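Local structure of CalS10 (Micromonospora echinospora, 6UK5) at residues R49-D54 with G148-L153; A56-V61 with A117-F122; L153-F158 with G245-T250. The protein binds S-adenosylmethionine and is thought to be an amino pentose methyltransferase acting in calicheamicin biosynthesis. One frame throughout, in Å; residues are numbered along the deposited sequence.

Interaction 1 of 3, residues R49-D54 with G148-L153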
loop_
_atom_site.group_PDB
_atom_site.type_symbol
_atom_site.label_atom_id
_atom_site.label_comp_id
_atom_site.label_asym_id
_atom_site.label_seq_id
_atom_site.Cartn_x
_atom_site.Cartn_y
_atom_site.Cartn_z
ATOM N N ARG A 49 36.703 1.171 16.070
ATOM C CA ARG A 49 37.896 1.975 16.299
ATOM C C ARG A 49 38.220 2.074 17.784
ATOM O O ARG A 49 39.396 2.125 18.162
ATOM C CB ARG A 49 37.696 3.372 15.712
ATOM C CG ARG A 49 37.531 3.390 14.204
ATOM C CD ARG A 49 38.800 2.938 13.521
ATOM N NE ARG A 49 38.736 3.091 12.073
ATOM C CZ ARG A 49 39.745 2.817 11.255
ATOM N NH1 ARG A 49 40.898 2.376 11.742
ATOM N NH2 ARG A 49 39.603 2.983 9.950
ATOM N N ALA A 50 37.194 2.105 18.636
ATOM C CA ALA A 50 37.425 2.085 20.075
ATOM C C ALA A 50 38.214 0.849 20.486
ATOM O O ALA A 50 39.245 0.952 21.160
ATOM C CB ALA A 50 36.092 2.141 20.818
ATOM N N ALA A 51 37.743 -0.335 20.085
ATOM C CA ALA A 51 38.393 -1.581 20.468
ATOM C C ALA A 51 39.636 -1.889 19.643
ATOM O O ALA A 51 40.511 -2.619 20.120
ATOM C CB ALA A 51 37.404 -2.744 20.347
ATOM N N ARG A 52 39.733 -1.364 18.425
ATOM C CA ARG A 52 40.839 -1.675 17.517
ATOM C C ARG A 52 41.159 -0.411 16.734
ATOM O O ARG A 52 40.729 -0.239 15.587
ATOM C CB ARG A 52 40.486 -2.846 16.595
ATOM C CG ARG A 52 41.686 -3.663 16.114
ATOM C CD ARG A 52 41.227 -4.974 15.491
ATOM N NE ARG A 52 42.319 -5.762 14.921
ATOM C CZ ARG A 52 43.209 -6.443 15.637
ATOM N NH1 ARG A 52 43.159 -6.428 16.963
ATOM N NH2 ARG A 52 44.157 -7.139 15.027
ATOM N N PRO A 53 41.912 0.512 17.339
ATOM C CA PRO A 53 42.172 1.803 16.678
ATOM C C PRO A 53 42.743 1.683 15.275
ATOM O O PRO A 53 42.525 2.580 14.451
ATOM C CB PRO A 53 43.171 2.479 17.630
ATOM C CG PRO A 53 42.890 1.873 18.968
ATOM C CD PRO A 53 42.479 0.452 18.699
ATOM N N ASP A 54 43.464 0.605 14.973
ATOM C CA ASP A 54 44.135 0.439 13.691
ATOM C C ASP A 54 43.324 -0.383 12.692
ATOM O O ASP A 54 43.846 -0.738 11.631
ATOM C CB ASP A 54 45.501 -0.216 13.909
ATOM C CG ASP A 54 46.380 0.573 14.861
ATOM O OD1 ASP A 54 46.319 1.822 14.833
ATOM O OD2 ASP A 54 47.127 -0.060 15.639
ATOM N N GLY A 148 42.801 -10.013 18.686
ATOM C CA GLY A 148 42.239 -8.724 19.019
ATOM C C GLY A 148 41.141 -8.262 18.087
ATOM O O GLY A 148 40.563 -7.193 18.319
ATOM N N GLY A 149 40.847 -9.024 17.034
ATOM C CA GLY A 149 39.794 -8.642 16.117
ATOM C C GLY A 149 38.460 -8.471 16.814
ATOM O O GLY A 149 38.206 -9.022 17.885
ATOM N N VAL A 150 37.595 -7.680 16.188
ATOM C CA VAL A 150 36.313 -7.292 16.763
ATOM C C VAL A 150 35.195 -8.005 16.014
ATOM O O VAL A 150 35.104 -7.914 14.786
ATOM C CB VAL A 150 36.111 -5.768 16.705
ATOM C CG1 VAL A 150 34.813 -5.375 17.399
ATOM C CG2 VAL A 150 37.298 -5.047 17.328
ATOM N N LEU A 151 34.347 -8.706 16.756
ATOM C CA LEU A 151 33.103 -9.254 16.235
ATOM C C LEU A 151 31.951 -8.464 16.836
ATOM O O LEU A 151 31.900 -8.268 18.054
ATOM C CB LEU A 151 32.982 -10.743 16.561
ATOM C CG LEU A 151 32.067 -11.571 15.660
ATOM C CD1 LEU A 151 32.587 -12.992 15.569
ATOM C CD2 LEU A 151 30.647 -11.572 16.196
ATOM N N VAL A 152 31.042 -7.996 15.988
ATOM C CA VAL A 152 29.887 -7.222 16.430
ATOM C C VAL A 152 28.641 -7.852 15.827
ATOM O O VAL A 152 28.604 -8.145 14.626
ATOM C CB VAL A 152 30.000 -5.732 16.052
ATOM C CG1 VAL A 152 31.415 -5.232 16.306
ATOM C CG2 VAL A 152 29.585 -5.491 14.614
ATOM N N LEU A 153 27.627 -8.061 16.662
ATOM C CA LEU A 153 26.474 -8.873 16.300
ATOM C C LEU A 153 25.219 -8.245 16.875
ATOM O O LEU A 153 25.116 -8.059 18.091
ATOM C CB LEU A 153 26.652 -10.303 16.818
ATOM C CG LEU A 153 25.645 -11.362 16.379
ATOM C CD1 LEU A 153 26.375 -12.669 16.134
ATOM C CD2 LEU A 153 24.565 -11.544 17.426
#

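Interaction 2 of 3, residues A56-V61 with A117-F122. With SAM (S-adenosylmethionine), chain D.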
loop_
_atom_site.group_PDB
_atom_site.type_symbol
_atom_site.label_atom_id
_atom_site.label_comp_id
_atom_site.label_asym_id
_atom_site.label_seq_id
_atom_site.Cartn_x
_atom_site.Cartn_y
_atom_site.Cartn_z
ATOM N N ALA A 56 41.513 -1.975 9.766
ATOM C CA ALA A 56 41.570 -1.623 8.352
ATOM C C ALA A 56 40.759 -2.568 7.470
ATOM O O ALA A 56 40.186 -2.137 6.463
ATOM C CB ALA A 56 43.027 -1.597 7.881
ATOM N N ARG A 57 40.693 -3.847 7.833
ATOM C CA ARG A 57 39.993 -4.864 7.054
ATOM C C ARG A 57 38.716 -5.276 7.774
ATOM O O ARG A 57 38.764 -5.699 8.935
ATOM C CB ARG A 57 40.889 -6.082 6.822
ATOM C CG ARG A 57 42.081 -5.831 5.914
ATOM C CD ARG A 57 43.071 -6.986 5.973
ATOM N NE ARG A 57 42.424 -8.291 5.838
ATOM C CZ ARG A 57 41.999 -8.817 4.692
ATOM N NH1 ARG A 57 42.136 -8.150 3.555
ATOM N NH2 ARG A 57 41.425 -10.014 4.686
ATOM N N LEU A 58 37.579 -5.159 7.085
ATOM C CA LEU A 58 36.282 -5.493 7.657
ATOM C C LEU A 58 35.500 -6.400 6.718
ATOM O O LEU A 58 35.572 -6.258 5.493
ATOM C CB LEU A 58 35.457 -4.233 7.951
ATOM C CG LEU A 58 34.076 -4.486 8.564
ATOM C CD1 LEU A 58 33.745 -3.379 9.546
ATOM C CD2 LEU A 58 32.978 -4.590 7.514
ATOM N N LEU A 59 34.749 -7.329 7.309
ATOM C CA LEU A 59 33.868 -8.239 6.586
ATOM C C LEU A 59 32.472 -8.159 7.184
ATOM O O LEU A 59 32.298 -8.381 8.386
ATOM C CB LEU A 59 34.393 -9.678 6.642
ATOM C CG LEU A 59 33.423 -10.772 6.190
ATOM C CD1 LEU A 59 33.237 -10.757 4.687
ATOM C CD2 LEU A 59 33.926 -12.134 6.647
ATOM N N ASP A 60 31.482 -7.849 6.351
ATOM C CA ASP A 60 30.083 -7.863 6.756
ATOM C C ASP A 60 29.481 -9.196 6.329
ATOM O O ASP A 60 29.503 -9.538 5.141
ATOM C CB ASP A 60 29.310 -6.699 6.139
ATOM C CG ASP A 60 27.934 -6.540 6.735
ATOM O OD1 ASP A 60 27.665 -7.173 7.781
ATOM O OD2 ASP A 60 27.126 -5.785 6.153
ATOM N N VAL A 61 28.951 -9.941 7.293
ATOM C CA VAL A 61 28.449 -11.291 7.068
ATOM C C VAL A 61 26.930 -11.235 7.007
ATOM O O VAL A 61 26.286 -10.659 7.892
ATOM C CB VAL A 61 28.930 -12.250 8.168
ATOM C CG1 VAL A 61 28.261 -13.594 8.020
ATOM C CG2 VAL A 61 30.442 -12.402 8.109
ATOM N N ALA A 117 37.819 -6.850 11.711
ATOM C CA ALA A 117 36.475 -6.790 12.264
ATOM C C ALA A 117 35.529 -7.564 11.359
ATOM O O ALA A 117 35.672 -7.537 10.134
ATOM C CB ALA A 117 36.003 -5.339 12.411
ATOM N N VAL A 118 34.570 -8.253 11.971
ATOM C CA VAL A 118 33.528 -8.976 11.253
ATOM C C VAL A 118 32.189 -8.589 11.862
ATOM O O VAL A 118 32.003 -8.706 13.078
ATOM C CB VAL A 118 33.732 -10.502 11.329
ATOM C CG1 VAL A 118 32.573 -11.223 10.656
ATOM C CG2 VAL A 118 35.069 -10.901 10.716
ATOM N N THR A 119 31.264 -8.125 11.029
ATOM C CA THR A 119 29.964 -7.674 11.499
ATOM C C THR A 119 28.861 -8.582 10.971
ATOM O O THR A 119 28.987 -9.194 9.906
ATOM C CB THR A 119 29.675 -6.228 11.076
ATOM O OG1 THR A 119 29.448 -6.172 9.663
ATOM C CG2 THR A 119 30.839 -5.314 11.434
ATOM N N CYS A 120 27.776 -8.662 11.744
ATOM C CA CYS A 120 26.611 -9.493 11.428
ATOM C C CYS A 120 25.409 -8.752 12.017
ATOM O O CYS A 120 25.084 -8.920 13.195
ATOM C CB CYS A 120 26.746 -10.897 11.997
ATOM S SG CYS A 120 25.531 -12.097 11.378
ATOM N N LEU A 121 24.762 -7.933 11.191
ATOM C CA LEU A 121 23.845 -6.917 11.678
ATOM C C LEU A 121 22.430 -7.150 11.163
ATOM O O LEU A 121 22.197 -7.906 10.216
ATOM C CB LEU A 121 24.321 -5.514 11.259
ATOM C CG LEU A 121 25.817 -5.244 11.446
ATOM C CD1 LEU A 121 26.239 -3.986 10.697
ATOM C CD2 LEU A 121 26.188 -5.150 12.919
ATOM N N PHE A 122 21.485 -6.468 11.814
ATOM C CA PHE A 122 20.061 -6.546 11.486
ATOM C C PHE A 122 19.542 -7.979 11.616
ATOM O O PHE A 122 18.815 -8.480 10.757
ATOM C CB PHE A 122 19.789 -5.983 10.084
ATOM C CG PHE A 122 18.373 -5.483 9.872
ATOM C CD1 PHE A 122 17.532 -5.213 10.942
ATOM C CD2 PHE A 122 17.894 -5.271 8.590
ATOM C CE1 PHE A 122 16.250 -4.751 10.737
ATOM C CE2 PHE A 122 16.606 -4.809 8.380
ATOM C CZ PHE A 122 15.784 -4.551 9.458
HETATM N N SAM D . 23.234 -6.656 6.793
HETATM C CA SAM D . 21.996 -6.819 6.100
HETATM C C SAM D . 21.149 -5.509 6.092
HETATM O O SAM D . 21.025 -4.877 7.170
HETATM O OXT SAM D . 20.645 -5.192 4.996
HETATM C CB SAM D . 21.190 -7.960 6.734
HETATM C CG SAM D . 20.175 -8.439 5.711
HETATM S SD SAM D . 18.926 -9.333 6.660
HETATM C CE SAM D . 17.545 -9.271 5.530
HETATM C "C5'" SAM D . 19.361 -11.113 6.576
HETATM C "C4'" SAM D . 20.314 -11.584 5.470
HETATM O "O4'" SAM D . 20.981 -12.778 5.916
HETATM C "C3'" SAM D . 19.630 -11.932 4.145
HETATM O "O3'" SAM D . 19.976 -10.989 3.134
HETATM C "C2'" SAM D . 20.163 -13.333 3.784
HETATM O "O2'" SAM D . 20.638 -13.392 2.444
HETATM C "C1'" SAM D . 21.301 -13.548 4.782
HETATM N N9 SAM D . 21.480 -14.930 5.209
HETATM C C8 SAM D . 20.563 -15.739 5.833
HETATM N N7 SAM D . 21.031 -16.914 6.174
HETATM C C5 SAM D . 22.349 -16.879 5.753
HETATM C C6 SAM D . 23.401 -17.811 5.838
HETATM N N6 SAM D . 23.268 -19.035 6.357
HETATM N N1 SAM D . 24.608 -17.444 5.356
HETATM C C2 SAM D . 24.742 -16.229 4.815
HETATM N N3 SAM D . 23.823 -15.273 4.668
HETATM C C4 SAM D . 22.643 -15.661 5.159
#

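Interaction 3 of 3, residues L153-F158 with G245-T250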
loop_
_atom_site.group_PDB
_atom_site.type_symbol
_atom_site.label_atom_id
_atom_site.label_comp_id
_atom_site.label_asym_id
_atom_site.label_seq_id
_atom_site.Cartn_x
_atom_site.Cartn_y
_atom_site.Cartn_z
ATOM N N LEU A 153 27.627 -8.061 16.662
ATOM C CA LEU A 153 26.474 -8.873 16.300
ATOM C C LEU A 153 25.219 -8.245 16.875
ATOM O O LEU A 153 25.116 -8.059 18.091
ATOM C CB LEU A 153 26.652 -10.303 16.818
ATOM C CG LEU A 153 25.645 -11.362 16.379
ATOM C CD1 LEU A 153 26.375 -12.669 16.134
ATOM C CD2 LEU A 153 24.565 -11.544 17.426
ATOM N N GLU A 154 24.269 -7.913 16.001
ATOM C CA GLU A 154 22.982 -7.391 16.433
ATOM C C GLU A 154 22.015 -8.556 16.590
ATOM O O GLU A 154 21.595 -9.137 15.576
ATOM C CB GLU A 154 22.444 -6.382 15.426
ATOM C CG GLU A 154 21.176 -5.671 15.882
ATOM C CD GLU A 154 20.586 -4.786 14.805
ATOM O OE1 GLU A 154 21.240 -4.606 13.757
ATOM O OE2 GLU A 154 19.463 -4.277 15.005
ATOM N N PRO A 155 21.633 -8.935 17.808
ATOM C CA PRO A 155 20.745 -10.084 17.987
ATOM C C PRO A 155 19.275 -9.702 17.900
ATOM O O PRO A 155 18.884 -8.548 18.089
ATOM C CB PRO A 155 21.096 -10.561 19.402
ATOM C CG PRO A 155 21.385 -9.291 20.125
ATOM C CD PRO A 155 22.050 -8.372 19.108
ATOM N N TRP A 156 18.460 -10.708 17.602
ATOM C CA TRP A 156 17.016 -10.565 17.697
ATOM C C TRP A 156 16.544 -10.752 19.133
ATOM O O TRP A 156 16.968 -11.685 19.823
ATOM C CB TRP A 156 16.333 -11.585 16.781
ATOM C CG TRP A 156 14.836 -11.644 16.905
ATOM C CD1 TRP A 156 14.094 -12.735 17.260
ATOM C CD2 TRP A 156 13.899 -10.581 16.680
ATOM N NE1 TRP A 156 12.758 -12.419 17.269
ATOM C CE2 TRP A 156 12.611 -11.103 16.917
ATOM C CE3 TRP A 156 14.023 -9.240 16.302
ATOM C CZ2 TRP A 156 11.455 -10.331 16.788
ATOM C CZ3 TRP A 156 12.872 -8.476 16.175
ATOM C CH2 TRP A 156 11.607 -9.023 16.419
ATOM N N TRP A 157 15.664 -9.857 19.572
ATOM C CA TRP A 157 14.960 -9.976 20.836
ATOM C C TRP A 157 13.493 -9.719 20.520
ATOM O O TRP A 157 13.165 -9.142 19.480
ATOM C CB TRP A 157 15.430 -8.992 21.918
ATOM C CG TRP A 157 16.891 -9.031 22.292
ATOM C CD1 TRP A 157 17.778 -7.994 22.223
ATOM C CD2 TRP A 157 17.638 -10.164 22.763
ATOM N NE1 TRP A 157 19.019 -8.401 22.652
ATOM C CE2 TRP A 157 18.963 -9.731 22.978
ATOM C CE3 TRP A 157 17.315 -11.499 23.027
ATOM C CZ2 TRP A 157 19.962 -10.584 23.445
ATOM C CZ3 TRP A 157 18.310 -12.344 23.491
ATOM C CH2 TRP A 157 19.616 -11.884 23.694
ATOM N N PHE A 158 12.608 -10.131 21.404
ATOM C CA PHE A 158 11.209 -9.820 21.146
ATOM C C PHE A 158 10.904 -8.389 21.578
ATOM O O PHE A 158 11.199 -8.021 22.719
ATOM C CB PHE A 158 10.289 -10.782 21.894
ATOM C CG PHE A 158 10.365 -12.202 21.415
ATOM C CD1 PHE A 158 10.043 -12.517 20.106
ATOM C CD2 PHE A 158 10.728 -13.225 22.276
ATOM C CE1 PHE A 158 10.097 -13.823 19.660
ATOM C CE2 PHE A 158 10.783 -14.534 21.834
ATOM C CZ PHE A 158 10.466 -14.832 20.525
ATOM N N GLY A 245 19.995 -3.663 21.015
ATOM C CA GLY A 245 21.326 -3.764 21.568
ATOM C C GLY A 245 22.303 -4.333 20.551
ATOM O O GLY A 245 22.023 -4.447 19.358
ATOM N N LEU A 246 23.479 -4.699 21.057
ATOM C CA LEU A 246 24.583 -5.092 20.193
ATOM C C LEU A 246 25.611 -5.857 21.012
ATOM O O LEU A 246 26.068 -5.363 22.046
ATOM C CB LEU A 246 25.222 -3.854 19.555
ATOM C CG LEU A 246 25.918 -3.989 18.201
ATOM C CD1 LEU A 246 24.909 -4.113 17.073
ATOM C CD2 LEU A 246 26.823 -2.785 17.989
ATOM N N PHE A 247 25.978 -7.050 20.552
ATOM C CA PHE A 247 27.100 -7.781 21.125
ATOM C C PHE A 247 28.388 -7.323 20.455
ATOM O O PHE A 247 28.445 -7.196 19.228
ATOM C CB PHE A 247 26.925 -9.291 20.955
ATOM C CG PHE A 247 25.953 -9.905 21.922
ATOM C CD1 PHE A 247 26.293 -10.066 23.258
ATOM C CD2 PHE A 247 24.699 -10.312 21.502
ATOM C CE1 PHE A 247 25.401 -10.628 24.154
ATOM C CE2 PHE A 247 23.802 -10.874 22.394
ATOM C CZ PHE A 247 24.153 -11.031 23.721
ATOM N N VAL A 248 29.413 -7.069 21.263
ATOM C CA VAL A 248 30.743 -6.708 20.786
ATOM C C VAL A 248 31.736 -7.611 21.502
ATOM O O VAL A 248 31.908 -7.504 22.723
ATOM C CB VAL A 248 31.074 -5.230 21.029
ATOM C CG1 VAL A 248 32.480 -4.917 20.544
ATOM C CG2 VAL A 248 30.062 -4.337 20.324
ATOM N N ALA A 249 32.382 -8.498 20.754
ATOM C CA ALA A 249 33.324 -9.460 21.300
ATOM C C ALA A 249 34.678 -9.283 20.626
ATOM O O ALA A 249 34.781 -8.715 19.534
ATOM C CB ALA A 249 32.823 -10.896 21.109
ATOM N N THR A 250 35.723 -9.772 21.290
ATOM C CA THR A 250 37.083 -9.675 20.780
ATOM C C THR A 250 37.759 -11.037 20.817
ATOM O O THR A 250 37.543 -11.834 21.735
ATOM C CB THR A 250 37.910 -8.641 21.566
ATOM O OG1 THR A 250 37.870 -8.940 22.968
ATOM C CG2 THR A 250 37.379 -7.228 21.315
#

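Interaction 1 of 3, residues R49-D54 with G148-L153
A51, in the last turn of helix 37-51, directs its methyl group at V150, and A51 CB lies 3.8 Å from V150 CG2. The contact belongs to the Rossmann-like fold of class I methyltransferases: the C-terminal end of a helix packs against the start of strand 149-153, at a distance from the bound cofactor. V150 places CG2 anti to its own carbonyl carbon (CG1 anti to the backbone N, chi1 -176°), and this one methyl group also meets the following residue, with R52 CB at 3.9 Å from V150 CG2.

R52 is the first residue to leave helical geometry, and its chain runs extended from CG to NE along the G148-G149 backbone. R52 CD passes 3.7 Å from G148 O, and the guanidinium then lies with one face over G149, whose N is 3.5 Å from NH1 and offset toward the rim. This is packing against a peptide; both nitrogens are donors. The charged end is engaged outside the two segments, where NE forms a salt bridge with D116 and NH2 a weak hydrogen bond with P147 O. Further on, the P53 carbonyl ties the turn back to the helix: R49 NH1 donates to P53 O at 3.2 Å, reaching the oxygen from above the carbonyl plane, 45° out of it.

Interaction 2 of 3, residues A56-V61 with A117-F122
V61 and V118 make the closest apolar contact between the two strands, with V61 CG2 3.5 Å from V118 CG1 and the two side chains slanting past one another. L59 lies on the same face of the sheet as V118, touching it more loosely. On the other face L58 runs across T119 at about a right angle, its CD1 4.0 Å from T119 CG2, and the same methyl group also reaches A117 CB. I48 and V44 of helix 37-51 cover this face, together with F72 of helix 67-73.

Backbone hydrogen bonds join the strands in parallel register. L59 bonds twice to strand 117-120, its N donating to A117 O and its O accepting from T119 N at 2.8 Å; V61 N continues the ladder to T119 O at 2.7 Å. These are neighbouring central strands of the Rossmann-like sheet of class I methyltransferases, and V61 leads into the glycine-rich turn expected beside the cofactor.

Nearer that end the contact becomes polar. T119 OG1 sits between its backbone N and carbonyl carbon (chi1 71°) and donates to D60 OD1 at 2.8 Å, coming from above the carboxylate plane. D60 OD2 is then 4.0 Å from the amino N of SAM, where its charge would probably favour a protonated amine. Beyond the strands, F122 turns its ring edge to the SAM carboxylate, CD2 lying 3.5 Å from SAM O, while K35 makes a cation-pi contact with the ring.

Interaction 3 of 3, residues L153-F158 with G245-T250
L153 and F247 form an antiparallel hydrogen-bonded pair, with L153 N to F247 O and F247 N to L153 O both measuring 2.8 Å. Strand 246-251, antiparallel to 149-153, is the reversed strand characteristic of class I methyltransferase sheets. The F247 ring, swung anti to its carbonyl carbon (chi1 -77°), comes close to the chain that leaves strand 149-153. P155 crosses it at about a right angle and brings CG within 3.7 Å of F247 CE2. From further along, W157 CZ2 approaches the same F247 CE2 to 4.0 Å, again roughly perpendicular, while P155 CB lies over one face of the indole near its rim. An alanine in place of P155 would probably open a gap beside the F247 ring, costing CD2 and CE2 their nearest partner here and setting the ring freer to turn.

E154 is turned to another side, its CB 3.7 Å from L246 CD1 and its extended chain passing G245 O. Around this first shell, Y223 of helix 220-229 packs on L153, P155 and F247, and Y236 meets the F247 ring. The E154 carboxylate has R244 NE as its salt-bridge partner through OE2, which also bonds T242 OG1, whereas OE1 takes F122 N. With bonds to both oxygens its rotation is fixed, and a buried acidic group thereby links the strand end to the chain beside the cofactor.

In the fold
All three interactions reach one seven-stranded mixed sheet, in which strands 57-61, 115-120, 149-153 and 246-251 lie side by side. Interaction 2 spans the first two, interaction 1 sets the end of helix 37-51 on the third, and interaction 3 pairs the third with the antiparallel fourth, sharing L153 with interaction 1. Their centres lie about 10 to 14 Å apart. Along the chain, interaction 2 is nested within the loop closed by interaction 1, and interaction 3 follows. Interaction 1 lies away from the cofactor, whereas the chain leaving strand 115-120 in interaction 2 enters the SAM pocket at L121 and F122, and E154 of interaction 3 bonds F122 N there.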